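Local structure of probable zinc protease PqqL (Escherichia coli, 6OFT) at residues A[42-55]-A[165-178]. The protein is probably a periplasmic zinc metallopeptidase of the M16 family; this chain is the first half of the protein. Residues are numbered along the deposited sequence; the frame is centred on the assembly and turned at random.
Sequences SLQEEDNELGVAHF and RNLDREPIGLMDTV
Arg169, Leu50 and Leu43 bury the most surface where 165-178 packs against 42-55. The Arg169 guanidinium grips Glu45 O side-on, with NE at 3.0 Å and NH2 at 3.2 Å, both from the same face of that carbonyl. Arg169 NH2 also forms a salt bridge with Asp47 OD1 at 2.8 Å, the carboxylate and guanidinium planes 78° apart. A bend at chi2 (-61°) turns the chain back, and NH1 bonds to Asp168 O. Leu50 CD2 lies over one guanidinium face, 3.5 Å from Arg169 NH1. The opposite face meets Arg165 NE. A methionine in place of Arg169 would probably leave Asp47 without its charged mate and Glu45 O without either of these donors. Arg165 holds Leu43 O in its own guanidinium plane, through NE at 2.9 Å and NH2. Leu43 CD2 packs on Arg165 CG and against the Asn166 amide. Leu50 CD1 lies beside Leu174, while Leu50 O accepts Leu174 N at 3.2 Å. Gly51 and Gly173 bring their CA atoms within 3.6 Å, where a CB on either would clash. Gly51 is the N-cap of helix 52-59, and His54 CE1 touches Ile172 CD1. The contact joins the approach to this helix, which bears the HxxEH motif of M16 peptidases (His54, Glu57 and His58; both histidines are predicted zinc ligands), to the lead-in of helix 175-180. Helix 183-193 packs on Val52, and helix 128-144 on Phe55 and Ile172.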
ATOM      1  N   SER A  42      12.297  -4.081  -5.443  1.00 21.15           N
ATOM      2  CA  SER A  42      13.092  -3.344  -6.424  1.00 21.84           C
ATOM      3  C   SER A  42      14.003  -2.276  -5.822  1.00 26.79           C
ATOM      4  O   SER A  42      14.980  -1.932  -6.470  1.00 27.67           O
ATOM      5  CB  SER A  42      12.185  -2.715  -7.475  1.00 22.57           C
ATOM      6  OG  SER A  42      11.270  -1.836  -6.842  1.00 22.55           O
ATOM      7  N   LEU A  43      13.687  -1.721  -4.614  1.00 23.63           N
ATOM      8  CA  LEU A  43      14.528  -0.653  -4.031  1.00 22.99           C
ATOM      9  C   LEU A  43      16.003  -1.052  -3.919  1.00 28.20           C
ATOM     10  O   LEU A  43      16.882  -0.225  -4.155  1.00 28.77           O
ATOM     11  CB  LEU A  43      14.027  -0.169  -2.652  1.00 21.87           C
ATOM     12  CG  LEU A  43      12.666   0.538  -2.545  1.00 24.63           C
ATOM     13  CD1 LEU A  43      12.319   0.805  -1.116  1.00 24.00           C
ATOM     14  CD2 LEU A  43      12.624   1.825  -3.316  1.00 25.79           C
ATOM     15  N   GLN A  44      16.265  -2.320  -3.563  1.00 24.93           N
ATOM     16  CA  GLN A  44      17.617  -2.840  -3.323  1.00 24.92           C
ATOM     17  C   GLN A  44      18.438  -3.148  -4.560  1.00 29.60           C
ATOM     18  O   GLN A  44      19.632  -3.428  -4.423  1.00 31.44           O
ATOM     19  CB  GLN A  44      17.560  -4.071  -2.418  1.00 25.69           C
ATOM     20  CG  GLN A  44      16.883  -3.814  -1.076  1.00 28.68           C
ATOM     21  CD  GLN A  44      17.512  -2.711  -0.250  1.00 32.17           C
ATOM     22  OE1 GLN A  44      18.732  -2.547  -0.195  1.00 29.18           O
ATOM     23  NE2 GLN A  44      16.675  -1.936   0.424  1.00 22.15           N
ATOM     24  N   GLU A  45      17.827  -3.090  -5.757  1.00 25.46           N
ATOM     25  CA  GLU A  45      18.508  -3.368  -7.022  1.00 25.68           C
ATOM     26  C   GLU A  45      19.634  -2.371  -7.295  1.00 29.84           C
ATOM     27  O   GLU A  45      19.466  -1.164  -7.087  1.00 28.21           O
ATOM     28  CB  GLU A  45      17.517  -3.304  -8.191  1.00 27.03           C
ATOM     29  CG  GLU A  45      16.445  -4.385  -8.205  1.00 32.42           C
ATOM     30  CD  GLU A  45      15.342  -4.155  -9.222  1.00 47.57           C
ATOM     31  OE1 GLU A  45      15.234  -3.028  -9.761  1.00 36.76           O
ATOM     32  OE2 GLU A  45      14.584  -5.113  -9.489  1.00 42.39           O
ATOM     33  N   GLU A  46      20.771  -2.876  -7.808  1.00 27.47           N
ATOM     34  CA  GLU A  46      21.893  -2.030  -8.222  1.00 27.60           C
ATOM     35  C   GLU A  46      21.518  -1.403  -9.573  1.00 31.91           C
ATOM     36  O   GLU A  46      20.554  -1.855 -10.203  1.00 29.71           O
ATOM     37  CB  GLU A  46      23.194  -2.855  -8.327  1.00 29.67           C
ATOM     38  CG  GLU A  46      23.743  -3.356  -6.993  1.00 38.24           C
ATOM     39  CD  GLU A  46      23.962  -2.334  -5.888  1.00 62.80           C
ATOM     40  OE1 GLU A  46      24.348  -1.181  -6.189  1.00 63.07           O
ATOM     41  OE2 GLU A  46      23.750  -2.699  -4.709  1.00 60.57           O
ATOM     42  N   ASP A  47      22.260  -0.363 -10.021  1.00 31.46           N
ATOM     43  CA  ASP A  47      22.012   0.337 -11.296  1.00 32.55           C
ATOM     44  C   ASP A  47      21.954  -0.591 -12.531  1.00 36.82           C
ATOM     45  O   ASP A  47      21.270  -0.281 -13.504  1.00 36.33           O
ATOM     46  CB  ASP A  47      23.043   1.468 -11.507  1.00 35.97           C
ATOM     47  CG  ASP A  47      22.899   2.661 -10.563  1.00 50.47           C
ATOM     48  OD1 ASP A  47      21.951   2.664  -9.734  1.00 50.46           O
ATOM     49  OD2 ASP A  47      23.731   3.594 -10.656  1.00 55.49           O
ATOM     50  N   ASN A  48      22.640  -1.735 -12.473  1.00 34.64           N
ATOM     51  CA  ASN A  48      22.660  -2.713 -13.556  1.00 35.05           C
ATOM     52  C   ASN A  48      21.680  -3.886 -13.302  1.00 38.57           C
ATOM     53  O   ASN A  48      21.771  -4.914 -13.975  1.00 39.62           O
ATOM     54  CB  ASN A  48      24.099  -3.212 -13.771  1.00 37.51           C
ATOM     55  CG  ASN A  48      24.636  -4.070 -12.645  1.00 57.36           C
ATOM     56  OD1 ASN A  48      24.348  -3.859 -11.464  1.00 48.33           O
ATOM     57  ND2 ASN A  48      25.436  -5.063 -12.995  1.00 50.62           N
ATOM     58  N   GLU A  49      20.747  -3.725 -12.335  1.00 33.50           N
ATOM     59  CA  GLU A  49      19.773  -4.754 -11.951  1.00 31.26           C
ATOM     60  C   GLU A  49      18.317  -4.295 -12.037  1.00 33.11           C
ATOM     61  O   GLU A  49      17.465  -4.891 -11.377  1.00 32.54           O
ATOM     62  CB  GLU A  49      20.048  -5.237 -10.512  1.00 32.05           C
ATOM     63  CG  GLU A  49      21.341  -6.012 -10.304  1.00 35.63           C
ATOM     64  CD  GLU A  49      21.599  -6.411  -8.862  1.00 43.49           C
ATOM     65  OE1 GLU A  49      21.241  -5.641  -7.943  1.00 30.45           O
ATOM     66  OE2 GLU A  49      22.174  -7.499  -8.646  1.00 45.22           O
ATOM     67  N   LEU A  50      18.014  -3.259 -12.822  1.00 29.35           N
ATOM     68  CA  LEU A  50      16.657  -2.693 -12.898  1.00 28.68           C
ATOM     69  C   LEU A  50      15.603  -3.669 -13.468  1.00 30.72           C
ATOM     70  O   LEU A  50      15.560  -3.928 -14.674  1.00 28.16           O
ATOM     71  CB  LEU A  50      16.653  -1.342 -13.631  1.00 29.39           C
ATOM     72  CG  LEU A  50      17.700  -0.324 -13.124  1.00 34.60           C
ATOM     73  CD1 LEU A  50      17.713   0.923 -13.967  1.00 35.31           C
ATOM     74  CD2 LEU A  50      17.531  -0.010 -11.650  1.00 35.42           C
ATOM     75  N   GLY A  51      14.762  -4.180 -12.559  1.00 27.67           N
ATOM     76  CA  GLY A  51      13.700  -5.147 -12.850  1.00 26.89           C
ATOM     77  C   GLY A  51      14.071  -6.586 -12.530  1.00 28.95           C
ATOM     78  O   GLY A  51      13.320  -7.514 -12.850  1.00 27.44           O
ATOM     79  N   VAL A  52      15.233  -6.778 -11.888  1.00 24.75           N
ATOM     80  CA  VAL A  52      15.760  -8.099 -11.526  1.00 24.44           C
ATOM     81  C   VAL A  52      14.962  -8.713 -10.357  1.00 26.46           C
ATOM     82  O   VAL A  52      14.717  -9.920 -10.393  1.00 26.45           O
ATOM     83  CB  VAL A  52      17.304  -8.080 -11.310  1.00 27.45           C
ATOM     84  CG1 VAL A  52      17.806  -9.302 -10.565  1.00 26.40           C
ATOM     85  CG2 VAL A  52      18.022  -7.953 -12.652  1.00 27.72           C
ATOM     86  N   ALA A  53      14.512  -7.909  -9.367  1.00 23.15           N
ATOM     87  CA  ALA A  53      13.689  -8.453  -8.278  1.00 22.97           C
ATOM     88  C   ALA A  53      12.415  -9.107  -8.848  1.00 26.38           C
ATOM     89  O   ALA A  53      12.055 -10.207  -8.431  1.00 25.29           O
ATOM     90  CB  ALA A  53      13.316  -7.363  -7.277  1.00 23.43           C
ATOM     91  N   HIS A  54      11.783  -8.441  -9.840  1.00 23.20           N
ATOM     92  CA  HIS A  54      10.554  -8.884 -10.514  1.00 22.24           C
ATOM     93  C   HIS A  54      10.842 -10.083 -11.432  1.00 25.12           C
ATOM     94  O   HIS A  54      10.027 -11.006 -11.508  1.00 24.85           O
ATOM     95  CB  HIS A  54       9.902  -7.689 -11.242  1.00 22.55           C
ATOM     96  CG  HIS A  54       8.716  -8.021 -12.097  1.00 26.16           C
ATOM     97  ND1 HIS A  54       8.747  -7.839 -13.467  1.00 28.78           N
ATOM     98  CD2 HIS A  54       7.499  -8.497 -11.749  1.00 28.07           C
ATOM     99  CE1 HIS A  54       7.560  -8.223 -13.911  1.00 28.21           C
ATOM    100  NE2 HIS A  54       6.779  -8.635 -12.917  1.00 28.30           N
ATOM    101  N   PHE A  55      11.999 -10.072 -12.123  1.00 21.76           N
ATOM    102  CA  PHE A  55      12.429 -11.172 -12.999  1.00 20.82           C
ATOM    103  C   PHE A  55      12.664 -12.438 -12.137  1.00 23.62           C
ATOM    104  O   PHE A  55      12.158 -13.505 -12.496  1.00 22.44           O
ATOM    105  CB  PHE A  55      13.688 -10.792 -13.811  1.00 22.68           C
ATOM    106  CG  PHE A  55      13.938 -11.538 -15.115  1.00 23.12           C
ATOM    107  CD1 PHE A  55      13.751 -12.917 -15.201  1.00 25.24           C
ATOM    108  CD2 PHE A  55      14.430 -10.871 -16.232  1.00 25.01           C
ATOM    109  CE1 PHE A  55      13.989 -13.603 -16.399  1.00 26.35           C
ATOM    110  CE2 PHE A  55      14.678 -11.559 -17.430  1.00 27.58           C
ATOM    111  CZ  PHE A  55      14.468 -12.921 -17.504  1.00 25.81           C
ATOM    112  N   ARG A 165      13.959   6.970  -3.292  1.00 24.57           N
ATOM    113  CA  ARG A 165      14.680   5.927  -4.035  1.00 25.00           C
ATOM    114  C   ARG A 165      13.663   5.245  -5.010  1.00 27.54           C
ATOM    115  O   ARG A 165      14.047   4.804  -6.095  1.00 26.72           O
ATOM    116  CB  ARG A 165      15.320   4.923  -3.053  1.00 25.60           C
ATOM    117  CG  ARG A 165      15.876   3.646  -3.669  1.00 28.93           C
ATOM    118  CD  ARG A 165      17.127   3.832  -4.501  1.00 29.37           C
ATOM    119  NE  ARG A 165      17.774   2.538  -4.675  1.00 27.86           N
ATOM    120  CZ  ARG A 165      19.031   2.361  -5.058  1.00 36.90           C
ATOM    121  NH1 ARG A 165      19.800   3.405  -5.345  1.00 28.01           N
ATOM    122  NH2 ARG A 165      19.534   1.140  -5.145  1.00 25.75           N
ATOM    123  N   ASN A 166      12.362   5.224  -4.612  1.00 22.14           N
ATOM    124  CA  ASN A 166      11.206   4.707  -5.359  1.00 21.78           C
ATOM    125  C   ASN A 166      11.112   5.311  -6.757  1.00 27.22           C
ATOM    126  O   ASN A 166      10.694   4.619  -7.693  1.00 27.35           O
ATOM    127  CB  ASN A 166       9.901   5.002  -4.584  1.00 19.17           C
ATOM    128  CG  ASN A 166       9.888   4.398  -3.206  1.00 26.92           C
ATOM    129  OD1 ASN A 166      10.653   4.794  -2.332  1.00 22.26           O
ATOM    130  ND2 ASN A 166       9.035   3.405  -2.981  1.00 15.38           N
ATOM    131  N   LEU A 167      11.495   6.604  -6.902  1.00 23.21           N
ATOM    132  CA  LEU A 167      11.467   7.296  -8.193  1.00 22.62           C
ATOM    133  C   LEU A 167      12.338   6.551  -9.233  1.00 28.37           C
ATOM    134  O   LEU A 167      11.919   6.355 -10.365  1.00 28.66           O
ATOM    135  CB  LEU A 167      11.920   8.770  -8.023  1.00 22.26           C
ATOM    136  CG  LEU A 167      12.033   9.652  -9.304  1.00 26.77           C
ATOM    137  CD1 LEU A 167      10.645  10.006  -9.873  1.00 26.55           C
ATOM    138  CD2 LEU A 167      12.824  10.936  -9.016  1.00 27.21           C
ATOM    139  N   ASP A 168      13.513   6.096  -8.824  1.00 26.82           N
ATOM    140  CA  ASP A 168      14.477   5.411  -9.689  1.00 28.22           C
ATOM    141  C   ASP A 168      14.347   3.870  -9.724  1.00 30.99           C
ATOM    142  O   ASP A 168      15.175   3.207 -10.363  1.00 29.57           O
ATOM    143  CB  ASP A 168      15.893   5.801  -9.220  1.00 31.31           C
ATOM    144  CG  ASP A 168      16.153   7.295  -9.330  1.00 47.86           C
ATOM    145  OD1 ASP A 168      16.181   7.807 -10.464  1.00 48.26           O
ATOM    146  OD2 ASP A 168      16.314   7.950  -8.275  1.00 56.89           O
ATOM    147  N   ARG A 169      13.348   3.310  -9.014  1.00 28.18           N
ATOM    148  CA  ARG A 169      13.204   1.864  -8.853  1.00 27.45           C
ATOM    149  C   ARG A 169      11.786   1.304  -9.069  1.00 32.53           C
ATOM    150  O   ARG A 169      11.332   0.479  -8.269  1.00 32.09           O
ATOM    151  CB  ARG A 169      13.747   1.432  -7.471  1.00 24.61           C
ATOM    152  CG  ARG A 169      15.268   1.601  -7.280  1.00 26.67           C
ATOM    153  CD  ARG A 169      16.055   0.759  -8.283  1.00 22.62           C
ATOM    154  NE  ARG A 169      17.504   0.835  -8.096  1.00 31.60           N
ATOM    155  CZ  ARG A 169      18.286   1.757  -8.648  1.00 41.49           C
ATOM    156  NH1 ARG A 169      17.762   2.720  -9.396  1.00 25.72           N
ATOM    157  NH2 ARG A 169      19.597   1.729  -8.448  1.00 31.41           N
ATOM    158  N   GLU A 170      11.128   1.655 -10.192  1.00 29.85           N
ATOM    159  CA  GLU A 170       9.812   1.082 -10.528  1.00 29.74           C
ATOM    160  C   GLU A 170      10.002  -0.458 -10.705  1.00 33.57           C
ATOM    161  O   GLU A 170      10.954  -0.871 -11.381  1.00 32.85           O
ATOM    162  CB  GLU A 170       9.252   1.709 -11.811  1.00 31.60           C
ATOM    163  CG  GLU A 170       7.735   1.694 -11.880  1.00 44.96           C
ATOM    164  CD  GLU A 170       7.138   1.741 -13.277  1.00 72.52           C
ATOM    165  OE1 GLU A 170       7.797   2.270 -14.202  1.00 66.77           O
ATOM    166  OE2 GLU A 170       5.999   1.248 -13.444  1.00 74.14           O
ATOM    167  N   PRO A 171       9.168  -1.310 -10.051  1.00 29.01           N
ATOM    168  CA  PRO A 171       9.418  -2.770 -10.085  1.00 28.18           C
ATOM    169  C   PRO A 171       9.604  -3.432 -11.463  1.00 31.85           C
ATOM    170  O   PRO A 171      10.449  -4.317 -11.565  1.00 31.51           O
ATOM    171  CB  PRO A 171       8.222  -3.352  -9.328  1.00 29.11           C
ATOM    172  CG  PRO A 171       7.826  -2.265  -8.380  1.00 32.66           C
ATOM    173  CD  PRO A 171       8.047  -0.979  -9.136  1.00 28.74           C
ATOM    174  N   ILE A 172       8.888  -3.009 -12.515  1.00 29.02           N
ATOM    175  CA  ILE A 172       9.056  -3.601 -13.857  1.00 30.01           C
ATOM    176  C   ILE A 172      10.512  -3.447 -14.397  1.00 35.73           C
ATOM    177  O   ILE A 172      10.955  -4.274 -15.197  1.00 36.24           O
ATOM    178  CB  ILE A 172       7.986  -3.084 -14.879  1.00 33.61           C
ATOM    179  CG1 ILE A 172       7.972  -3.910 -16.192  1.00 34.73           C
ATOM    180  CG2 ILE A 172       8.143  -1.578 -15.180  1.00 34.11           C
ATOM    181  CD1 ILE A 172       7.330  -5.356 -16.110  1.00 39.13           C
ATOM    182  N   GLY A 173      11.213  -2.399 -13.952  1.00 31.83           N
ATOM    183  CA  GLY A 173      12.577  -2.103 -14.369  1.00 31.75           C
ATOM    184  C   GLY A 173      12.684  -1.634 -15.810  1.00 35.27           C
ATOM    185  O   GLY A 173      11.782  -0.957 -16.316  1.00 33.62           O
ATOM    186  N   LEU A 174      13.801  -1.992 -16.476  1.00 32.34           N
ATOM    187  CA  LEU A 174      14.095  -1.605 -17.865  1.00 33.23           C
ATOM    188  C   LEU A 174      14.042  -2.814 -18.769  1.00 37.33           C
ATOM    189  O   LEU A 174      14.583  -3.856 -18.407  1.00 37.13           O
ATOM    190  CB  LEU A 174      15.491  -0.972 -17.995  1.00 33.99           C
ATOM    191  CG  LEU A 174      15.874   0.263 -17.174  1.00 40.69           C
ATOM    192  CD1 LEU A 174      17.197   0.834 -17.695  1.00 42.97           C
ATOM    193  CD2 LEU A 174      14.808   1.372 -17.243  1.00 44.01           C
ATOM    194  N   MET A 175      13.444  -2.673 -19.968  1.00 34.74           N
ATOM    195  CA  MET A 175      13.341  -3.788 -20.921  1.00 35.09           C
ATOM    196  C   MET A 175      14.685  -4.211 -21.458  1.00 36.59           C
ATOM    197  O   MET A 175      14.850  -5.372 -21.814  1.00 36.04           O
ATOM    198  CB  MET A 175      12.336  -3.506 -22.050  1.00 38.49           C
ATOM    199  CG  MET A 175      10.895  -3.374 -21.567  1.00 42.95           C
ATOM    200  SD  MET A 175      10.299  -4.798 -20.611  1.00 48.09           S
ATOM    201  CE  MET A 175      10.447  -4.177 -18.931  1.00 44.43           C
ATOM    202  N   ASP A 176      15.657  -3.286 -21.462  1.00 32.97           N
ATOM    203  CA  ASP A 176      17.023  -3.537 -21.889  1.00 33.70           C
ATOM    204  C   ASP A 176      17.758  -4.402 -20.857  1.00 35.80           C
ATOM    205  O   ASP A 176      18.598  -5.214 -21.236  1.00 35.74           O
ATOM    206  CB  ASP A 176      17.749  -2.219 -22.217  1.00 37.09           C
ATOM    207  CG  ASP A 176      17.090  -1.460 -23.368  1.00 54.76           C
ATOM    208  OD1 ASP A 176      16.166  -0.655 -23.098  1.00 59.00           O
ATOM    209  OD2 ASP A 176      17.486  -1.682 -24.534  1.00 57.35           O
ATOM    210  N   THR A 177      17.383  -4.291 -19.563  1.00 31.77           N
ATOM    211  CA  THR A 177      17.948  -5.156 -18.515  1.00 31.26           C
ATOM    212  C   THR A 177      17.291  -6.550 -18.641  1.00 35.13           C
ATOM    213  O   THR A 177      17.989  -7.564 -18.600  1.00 34.59           O
ATOM    214  CB  THR A 177      17.770  -4.523 -17.134  1.00 37.19           C
ATOM    215  OG1 THR A 177      18.425  -3.255 -17.134  1.00 33.75           O
ATOM    216  CG2 THR A 177      18.335  -5.402 -16.007  1.00 35.60           C
ATOM    217  N   VAL A 178      15.958  -6.581 -18.853  1.00 32.07           N
ATOM    218  CA  VAL A 178      15.140  -7.795 -19.043  1.00 31.25           C
ATOM    219  C   VAL A 178      15.682  -8.643 -20.225  1.00 35.43           C
ATOM    220  O   VAL A 178      15.770  -9.872 -20.114  1.00 34.30           O
ATOM    221  CB  VAL A 178      13.625  -7.423 -19.154  1.00 34.16           C
ATOM    222  CG1 VAL A 178      12.764  -8.583 -19.666  1.00 34.03           C
ATOM    223  CG2 VAL A 178      13.094  -6.914 -17.817  1.00 33.17           C
TER
HETATM  224  O   HOH W   1      11.948  -5.602  -9.806  1.00 23.32           O
HETATM  225  O   HOH W   2      13.709  -0.875 -10.933  1.00 26.34           O
HETATM  226  O   HOH W   3      22.292   1.395  -5.488  1.00 42.40           O
HETATM  227  O   HOH W   4      19.682  -2.119 -15.017  1.00 37.19           O
HETATM  228  O   HOH W   5      11.168  -6.991 -14.562  1.00 25.53           O